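Alanine racemase (Corynebacterium glutamicum, PDB 2DY3) is a pyridoxal-5'-phosphate-binding protein of the alanine racemase family, built from an N-terminal TIM-barrel domain and a C-terminal, mainly beta-strand domain. Local coordinates at residues 109-123 with 143-157. Numbering follows the deposited sequence.
Sequences LIETDAEHIRVSIKI and ALAAAPHIEVTGMFT
His149 and Phe156 each set CG between backbone N and carbonyl carbon (chi1 65° and 68°), and this brings both rings against 109-123. The imidazole of His149 swings in among carbonyls at the C-terminal end of helix 103-110 and in the turn after it: its NE2 gives a weak hydrogen bond to Leu109 O (3.3 Å), Ile117 CD1 lies 3.4 Å from its CD2, and Ile150 CG1 covers one face over the ring centre. At the far end, the Phe156 ring brings CZ to 3.5 Å from Lys122 CB and CD1 to 3.1 Å from Ser120 OG, while His195 meets it in a nearly parallel orientation.

Between these rings, strands 117-122 and 150-156 run parallel, their axes 21° apart. Ile117 N to His149 O (2.7 Å) and Glu151 N to Ile117 O begin the pairing. Val119 pairs with Val152 but Ile121 with Met155: the extra residue in 150-156 is taken up at Thr153-Gly154, a beta bulge, where Gly154 adopts backbone angles suited to glycine. On the helix-covered face, Ile121 CD1 meets Leu144 CD1 tip to tip (4.0 Å), and Ile110 crosses Ile150 at about a right angle. On the opposite face, which Glu151 shares, Arg118 forms salt bridges with Asp97 and Glu76. Strand 117-122, helix 134-146 and strand 150-156 thus form a beta-alpha-beta crossover of the TIM barrel, with the side chain of Phe156 about 5 Å from the bound pyridoxal-5'-phosphate.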
loop_
_atom_site.group_PDB
_atom_site.type_symbol
_atom_site.label_atom_id
_atom_site.label_comp_id
_atom_site.label_asym_id
_atom_site.label_seq_id
_atom_site.Cartn_x
_atom_site.Cartn_y
_atom_site.Cartn_z
ATOM N N LEU B 109 0.364 13.458 30.364
ATOM C CA LEU B 109 -0.409 14.668 30.106
ATOM C C LEU B 109 -0.459 15.578 31.324
ATOM O O LEU B 109 -0.273 16.787 31.210
ATOM C CB LEU B 109 -1.831 14.297 29.672
ATOM C CG LEU B 109 -1.894 13.608 28.304
ATOM C CD1 LEU B 109 -3.267 13.015 28.076
ATOM C CD2 LEU B 109 -1.550 14.614 27.218
ATOM N N ILE B 110 -0.708 14.988 32.489
ATOM C CA ILE B 110 -0.779 15.747 33.732
ATOM C C ILE B 110 0.562 16.394 34.045
ATOM O O ILE B 110 0.620 17.496 34.597
ATOM C CB ILE B 110 -1.174 14.839 34.911
ATOM C CG1 ILE B 110 -2.630 14.388 34.757
ATOM C CG2 ILE B 110 -0.990 15.574 36.224
ATOM C CD1 ILE B 110 -3.039 13.320 35.753
ATOM N N GLU B 111 1.642 15.712 33.684
ATOM C CA GLU B 111 2.968 16.240 33.951
ATOM C C GLU B 111 3.465 17.171 32.851
ATOM O O GLU B 111 4.618 17.607 32.875
ATOM C CB GLU B 111 3.952 15.090 34.173
ATOM C CG GLU B 111 3.650 14.283 35.436
ATOM C CD GLU B 111 4.531 13.057 35.581
ATOM O OE1 GLU B 111 4.416 12.360 36.611
ATOM O OE2 GLU B 111 5.334 12.786 34.664
ATOM N N THR B 112 2.593 17.480 31.895
ATOM C CA THR B 112 2.946 18.384 30.800
ATOM C C THR B 112 2.559 19.812 31.160
ATOM O O THR B 112 1.402 20.079 31.511
ATOM C CB THR B 112 2.209 18.030 29.494
ATOM O OG1 THR B 112 2.697 16.788 28.979
ATOM C CG2 THR B 112 2.426 19.134 28.460
ATOM N N ASP B 113 3.515 20.730 31.056
ATOM C CA ASP B 113 3.249 22.127 31.386
ATOM C C ASP B 113 2.786 22.926 30.177
ATOM O O ASP B 113 3.581 23.591 29.509
ATOM C CB ASP B 113 4.491 22.785 31.999
ATOM C CG ASP B 113 4.247 24.233 32.407
ATOM O OD1 ASP B 113 3.117 24.736 32.205
ATOM O OD2 ASP B 113 5.183 24.869 32.931
ATOM N N ALA B 114 1.489 22.842 29.908
ATOM C CA ALA B 114 0.851 23.556 28.814
ATOM C C ALA B 114 -0.387 24.200 29.422
ATOM O O ALA B 114 -0.977 23.652 30.350
ATOM C CB ALA B 114 0.456 22.589 27.707
ATOM N N GLU B 115 -0.772 25.357 28.898
ATOM C CA GLU B 115 -1.921 26.103 29.403
ATOM C C GLU B 115 -3.226 25.326 29.548
ATOM O O GLU B 115 -3.738 25.170 30.660
ATOM C CB GLU B 115 -2.154 27.342 28.528
ATOM C CG GLU B 115 -2.095 27.057 27.031
ATOM C CD GLU B 115 -2.245 28.306 26.180
ATOM O OE1 GLU B 115 -3.342 28.907 26.185
ATOM O OE2 GLU B 115 -1.262 28.688 25.507
ATOM N N HIS B 116 -3.771 24.842 28.436
ATOM C CA HIS B 116 -5.037 24.110 28.478
ATOM C C HIS B 116 -5.044 22.918 27.523
ATOM O O HIS B 116 -5.164 23.082 26.311
ATOM C CB HIS B 116 -6.178 25.073 28.146
ATOM C CG HIS B 116 -7.507 24.411 27.983
ATOM N ND1 HIS B 116 -7.831 23.657 26.878
ATOM C CD2 HIS B 116 -8.602 24.401 28.780
ATOM C CE1 HIS B 116 -9.069 23.213 26.998
ATOM N NE2 HIS B 116 -9.559 23.650 28.143
ATOM N N ILE B 117 -4.932 21.719 28.084
ATOM C CA ILE B 117 -4.881 20.491 27.297
ATOM C C ILE B 117 -6.223 19.761 27.177
ATOM O O ILE B 117 -6.771 19.292 28.173
ATOM C CB ILE B 117 -3.838 19.520 27.905
ATOM C CG1 ILE B 117 -2.478 20.214 27.988
ATOM C CG2 ILE B 117 -3.741 18.256 27.065
ATOM C CD1 ILE B 117 -1.473 19.489 28.857
ATOM N N ARG B 118 -6.742 19.669 25.953
ATOM C CA ARG B 118 -8.006 18.978 25.704
ATOM C C ARG B 118 -7.748 17.482 25.524
ATOM O O ARG B 118 -6.947 17.074 24.678
ATOM C CB ARG B 118 -8.694 19.534 24.446
ATOM C CG ARG B 118 -9.469 20.847 24.664
ATOM C CD ARG B 118 -9.870 21.506 23.345
ATOM N NE ARG B 118 -10.739 20.654 22.530
ATOM C CZ ARG B 118 -12.042 20.487 22.737
ATOM N NH1 ARG B 118 -12.649 21.120 23.734
ATOM N NH2 ARG B 118 -12.736 19.676 21.953
ATOM N N VAL B 119 -8.422 16.670 26.330
ATOM C CA VAL B 119 -8.270 15.228 26.244
ATOM C C VAL B 119 -9.625 14.525 26.219
ATOM O O VAL B 119 -10.642 15.069 26.661
ATOM C CB VAL B 119 -7.459 14.658 27.445
ATOM C CG1 VAL B 119 -6.087 15.292 27.513
ATOM C CG2 VAL B 119 -8.218 14.886 28.738
ATOM N N SER B 120 -9.629 13.313 25.682
ATOM C CA SER B 120 -10.835 12.502 25.631
ATOM C C SER B 120 -10.402 11.144 26.155
ATOM O O SER B 120 -9.424 10.573 25.672
ATOM C CB SER B 120 -11.354 12.395 24.198
ATOM O OG SER B 120 -12.504 11.568 24.151
ATOM N N ILE B 121 -11.103 10.629 27.155
ATOM C CA ILE B 121 -10.721 9.347 27.723
ATOM C C ILE B 121 -11.210 8.171 26.894
ATOM O O ILE B 121 -12.412 7.993 26.707
ATOM C CB ILE B 121 -11.263 9.171 29.161
ATOM C CG1 ILE B 121 -10.948 10.406 30.009
ATOM C CG2 ILE B 121 -10.612 7.960 29.802
ATOM C CD1 ILE B 121 -11.582 10.366 31.391
ATOM N N LYS B 122 -10.269 7.381 26.381
ATOM C CA LYS B 122 -10.626 6.204 25.608
ATOM C C LYS B 122 -10.902 5.113 26.634
ATOM O O LYS B 122 -10.037 4.778 27.449
ATOM C CB LYS B 122 -9.482 5.775 24.687
ATOM C CG LYS B 122 -9.772 4.475 23.949
ATOM C CD LYS B 122 -8.710 4.172 22.898
ATOM C CE LYS B 122 -8.883 2.770 22.338
ATOM N NZ LYS B 122 -10.188 2.600 21.675
ATOM N N ILE B 123 -12.109 4.571 26.596
ATOM C CA ILE B 123 -12.507 3.541 27.544
ATOM C C ILE B 123 -12.466 2.123 26.990
ATOM O O ILE B 123 -13.027 1.844 25.935
ATOM C CB ILE B 123 -13.942 3.788 28.059
ATOM C CG1 ILE B 123 -14.002 5.105 28.836
ATOM C CG2 ILE B 123 -14.391 2.608 28.932
ATOM C CD1 ILE B 123 -13.105 5.136 30.069
ATOM N N ALA B 143 -6.922 11.303 38.894
ATOM C CA ALA B 143 -5.729 12.024 38.480
ATOM C C ALA B 143 -6.047 13.186 37.543
ATOM O O ALA B 143 -5.564 14.300 37.744
ATOM C CB ALA B 143 -4.747 11.065 37.813
ATOM N N LEU B 144 -6.851 12.926 36.516
ATOM C CA LEU B 144 -7.204 13.970 35.561
ATOM C C LEU B 144 -8.043 15.094 36.193
ATOM O O LEU B 144 -7.910 16.259 35.824
ATOM C CB LEU B 144 -7.929 13.356 34.361
ATOM C CG LEU B 144 -7.082 12.352 33.558
ATOM C CD1 LEU B 144 -7.950 11.633 32.529
ATOM C CD2 LEU B 144 -5.920 13.081 32.877
ATOM N N ALA B 145 -8.889 14.748 37.152
ATOM C CA ALA B 145 -9.724 15.744 37.819
ATOM C C ALA B 145 -8.870 16.720 38.621
ATOM O O ALA B 145 -9.206 17.894 38.741
ATOM C CB ALA B 145 -10.719 15.062 38.740
ATOM N N ALA B 146 -7.761 16.222 39.162
ATOM C CA ALA B 146 -6.863 17.040 39.963
ATOM C C ALA B 146 -5.987 17.961 39.124
ATOM O O ALA B 146 -5.363 18.874 39.655
ATOM C CB ALA B 146 -5.989 16.145 40.831
ATOM N N ALA B 147 -5.948 17.731 37.815
ATOM C CA ALA B 147 -5.121 18.540 36.921
ATOM C C ALA B 147 -5.831 19.773 36.371
ATOM O O ALA B 147 -6.713 19.672 35.521
ATOM C CB ALA B 147 -4.612 17.679 35.775
ATOM N N PRO B 148 -5.431 20.963 36.843
ATOM C CA PRO B 148 -5.987 22.261 36.446
ATOM C C PRO B 148 -5.949 22.510 34.944
ATOM O O PRO B 148 -6.967 22.821 34.329
ATOM C CB PRO B 148 -5.107 23.259 37.201
ATOM C CG PRO B 148 -4.699 22.506 38.413
ATOM C CD PRO B 148 -4.374 21.141 37.854
ATOM N N HIS B 149 -4.764 22.370 34.363
ATOM C CA HIS B 149 -4.554 22.607 32.937
ATOM C C HIS B 149 -5.189 21.601 31.985
ATOM O O HIS B 149 -5.161 21.799 30.779
ATOM C CB HIS B 149 -3.058 22.674 32.650
ATOM C CG HIS B 149 -2.340 21.384 32.899
ATOM N ND1 HIS B 149 -2.386 20.726 34.110
ATOM C CD2 HIS B 149 -1.544 20.640 32.096
ATOM C CE1 HIS B 149 -1.645 19.634 34.042
ATOM N NE2 HIS B 149 -1.123 19.558 32.831
ATOM N N ILE B 150 -5.762 20.526 32.511
ATOM C CA ILE B 150 -6.372 19.521 31.649
ATOM C C ILE B 150 -7.893 19.596 31.609
ATOM O O ILE B 150 -8.540 19.632 32.643
ATOM C CB ILE B 150 -5.988 18.096 32.094
ATOM C CG1 ILE B 150 -4.490 17.869 31.893
ATOM C CG2 ILE B 150 -6.791 17.078 31.315
ATOM C CD1 ILE B 150 -4.034 16.521 32.368
ATOM N N GLU B 151 -8.461 19.629 30.408
ATOM C CA GLU B 151 -9.912 19.659 30.284
ATOM C C GLU B 151 -10.398 18.368 29.632
ATOM O O GLU B 151 -10.141 18.120 28.455
ATOM C CB GLU B 151 -10.388 20.840 29.437
ATOM C CG GLU B 151 -11.915 20.856 29.319
ATOM C CD GLU B 151 -12.448 21.715 28.183
ATOM O OE1 GLU B 151 -13.679 21.696 27.967
ATOM O OE2 GLU B 151 -11.656 22.407 27.510
ATOM N N VAL B 152 -11.084 17.538 30.404
ATOM C CA VAL B 152 -11.610 16.297 29.877
ATOM C C VAL B 152 -12.900 16.656 29.153
ATOM O O VAL B 152 -13.913 16.942 29.783
ATOM C CB VAL B 152 -11.907 15.294 31.007
ATOM C CG1 VAL B 152 -12.565 14.046 30.439
ATOM C CG2 VAL B 152 -10.613 14.932 31.726
ATOM N N THR B 153 -12.853 16.649 27.827
ATOM C CA THR B 153 -14.012 16.998 27.019
ATOM C C THR B 153 -15.071 15.903 26.983
ATOM O O THR B 153 -16.219 16.153 26.606
ATOM C CB THR B 153 -13.607 17.310 25.576
ATOM O OG1 THR B 153 -14.759 17.770 24.857
ATOM C CG2 THR B 153 -13.051 16.057 24.894
ATOM N N GLY B 154 -14.671 14.694 27.368
ATOM C CA GLY B 154 -15.590 13.568 27.385
ATOM C C GLY B 154 -14.851 12.244 27.297
ATOM O O GLY B 154 -13.635 12.187 27.498
ATOM N N MET B 155 -15.590 11.174 27.017
ATOM C CA MET B 155 -15.002 9.848 26.865
ATOM C C MET B 155 -15.665 9.134 25.692
ATOM O O MET B 155 -16.751 9.509 25.238
ATOM C CB MET B 155 -15.149 9.009 28.146
ATOM C CG MET B 155 -16.563 8.864 28.683
ATOM S SD MET B 155 -16.642 7.612 29.992
ATOM C CE MET B 155 -15.705 8.390 31.278
ATOM N N PHE B 156 -14.998 8.111 25.187
ATOM C CA PHE B 156 -15.529 7.375 24.060
ATOM C C PHE B 156 -15.019 5.950 24.116
ATOM O O PHE B 156 -14.035 5.658 24.791
ATOM C CB PHE B 156 -15.078 8.020 22.742
ATOM C CG PHE B 156 -13.602 7.890 22.478
ATOM C CD1 PHE B 156 -12.681 8.586 23.242
ATOM C CD2 PHE B 156 -13.137 7.059 21.474
ATOM C CE1 PHE B 156 -11.320 8.456 23.003
ATOM C CE2 PHE B 156 -11.784 6.923 21.233
ATOM C CZ PHE B 156 -10.872 7.623 21.999
ATOM N N THR B 157 -15.712 5.063 23.421
ATOM C CA THR B 157 -15.290 3.684 23.353
ATOM C C THR B 157 -15.516 3.301 21.905
ATOM O O THR B 157 -16.291 3.939 21.192
ATOM C CB THR B 157 -16.104 2.771 24.296
ATOM O OG1 THR B 157 -15.362 1.568 24.541
ATOM C CG2 THR B 157 -17.452 2.416 23.677
HETATM O O HOH W 1 -11.962 23.982 25.176
#